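PDB 2AZQ: catechol 1,2-dioxygenase from Pseudomonas putida, which cleaves the ring of catechol with dioxygen at an iron(III) centre, giving cis,cis-muconate in the beta-ketoadipate pathway. Local coordinates for the interface of chains A and B. Numbering follows the deposited sequence. Chains: chain A/B, catechol 1,2-dioxygenase.

The interface of chains A and B. Residues chain A 3, 5, 42, 45-46; chain B 83, 87, 90.
A:Ile5 and B:Phe83 pack against each other across the contact between the two subunits. Their side chains slide past each other in opposite directions, and the ring is touched at one corner: CE1 of B:Phe83 lies 3.6 Å from CD1 of A:Ile5, with CG1 of the same isoleucine also beside it. The first torsion of A:Ile5 (chi1 79°) sets CG1 between the backbone N and the carbonyl carbon. The two branches thereby divide the work, the CG1-CD1 arm going to the phenylalanine while CG2 reaches CB of B:Ala90 at 3.9 Å.

B:Leu87 is inserted between the N-terminal segment and a helix of chain A, as its two methyls show. CD2 packs on CG2 of A:Ile45 at 3.9 Å, whereas CD1 lies near CG2 of A:Ile5 and the aliphatic CG of A:Glu46. CD1 also lies against the carboxylate OE1 of A:Glu46, at 3.6 Å, so its setting is not purely apolar. With CG anti to the backbone N, the leucine fork is carried towards chain A. At the far end of the ring, CZ of B:Phe83 meets CB of A:Ala42 more distantly, at 4.1 Å.

Within chain A, the backbone N of A:Ile5 donates a hydrogen bond to the carboxylate OE1 of A:Glu46 (2.8 Å). It is nearly straight, at 170°, but arrives from above the carboxylate plane. This bond links the N-terminal segment to the helix and probably helps hold A:Ile5 in place. The same OE1 lies in plane at the ring edge of B:Phe83, 3.7 Å from CZ. Carboxylate and ring planes are 57° apart; an edge approach of this kind would be mildly favourable electrostatically.

In the fold, the loop carrying A:Ile5 and helix 28-49 of chain A together receive one side of helix 80-94 of chain B. The two-fold symmetric interface repeats this packing with the chains exchanged; the contact is helix against helix and loop, in the N-terminal helical part through which the two subunits of the deposited assembly meet.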
loop_
_atom_site.group_PDB
_atom_site.type_symbol
_atom_site.label_atom_id
_atom_site.label_comp_id
_atom_site.label_asym_id
_atom_site.label_seq_id
_atom_site.Cartn_x
_atom_site.Cartn_y
_atom_site.Cartn_z
ATOM N N VAL A 3 26.978 -0.714 6.597
ATOM C CA VAL A 3 26.988 0.783 6.468
ATOM C C VAL A 3 25.718 1.462 6.934
ATOM O O VAL A 3 24.633 1.180 6.431
ATOM C CB VAL A 3 27.241 1.235 5.030
ATOM C CG1 VAL A 3 28.707 1.524 4.846
ATOM C CG2 VAL A 3 26.768 0.155 4.048
ATOM N N ILE A 5 24.010 5.287 7.578
ATOM C CA ILE A 5 24.121 6.725 7.349
ATOM C C ILE A 5 22.932 7.431 7.993
ATOM O O ILE A 5 22.949 8.645 8.204
ATOM C CB ILE A 5 24.155 7.059 5.833
ATOM C CG1 ILE A 5 22.749 7.005 5.233
ATOM C CG2 ILE A 5 25.053 6.069 5.120
ATOM C CD1 ILE A 5 22.688 7.390 3.777
ATOM N N ALA A 42 14.194 3.560 7.308
ATOM C CA ALA A 42 15.607 3.616 7.005
ATOM C C ALA A 42 16.421 2.612 7.837
ATOM O O ALA A 42 17.351 1.980 7.321
ATOM C CB ALA A 42 16.115 5.017 7.248
ATOM N N ILE A 45 16.046 -1.067 6.629
ATOM C CA ILE A 45 16.900 -1.178 5.474
ATOM C C ILE A 45 18.367 -1.293 5.875
ATOM O O ILE A 45 19.122 -2.034 5.266
ATOM C CB ILE A 45 16.696 0.026 4.540
ATOM C CG1 ILE A 45 15.257 0.021 4.022
ATOM C CG2 ILE A 45 17.712 -0.008 3.409
ATOM C CD1 ILE A 45 14.841 1.321 3.362
ATOM N N GLU A 46 18.780 -0.574 6.905
ATOM C CA GLU A 46 20.170 -0.654 7.319
ATOM C C GLU A 46 20.485 -1.807 8.262
ATOM O O GLU A 46 21.600 -2.307 8.269
ATOM C CB GLU A 46 20.614 0.677 7.936
ATOM C CG GLU A 46 20.955 1.759 6.895
ATOM C CD GLU A 46 21.186 3.124 7.513
ATOM O OE1 GLU A 46 21.617 4.048 6.786
ATOM O OE2 GLU A 46 20.924 3.280 8.723
ATOM N N PHE B 83 17.264 8.478 -0.858
ATOM C CA PHE B 83 17.966 7.840 0.244
ATOM C C PHE B 83 18.663 6.540 -0.179
ATOM O O PHE B 83 19.768 6.232 0.294
ATOM C CB PHE B 83 17.012 7.531 1.395
ATOM C CG PHE B 83 17.642 6.691 2.472
ATOM C CD1 PHE B 83 18.607 7.228 3.323
ATOM C CD2 PHE B 83 17.356 5.324 2.559
ATOM C CE1 PHE B 83 19.283 6.424 4.238
ATOM C CE2 PHE B 83 18.032 4.509 3.481
ATOM C CZ PHE B 83 18.998 5.066 4.320
ATOM N N LEU B 87 22.746 5.626 0.072
ATOM C CA LEU B 87 23.249 4.438 0.734
ATOM C C LEU B 87 24.035 3.610 -0.271
ATOM O O LEU B 87 24.988 2.929 0.093
ATOM C CB LEU B 87 22.073 3.621 1.304
ATOM C CG LEU B 87 22.366 2.451 2.249
ATOM C CD1 LEU B 87 22.926 2.983 3.554
ATOM C CD2 LEU B 87 21.084 1.684 2.535
ATOM N N ALA B 90 27.322 5.468 -0.353
ATOM C CA ALA B 90 28.162 5.224 0.809
ATOM C C ALA B 90 28.743 3.826 0.700
ATOM O O ALA B 90 29.872 3.563 1.108
ATOM C CB ALA B 90 27.360 5.357 2.064
#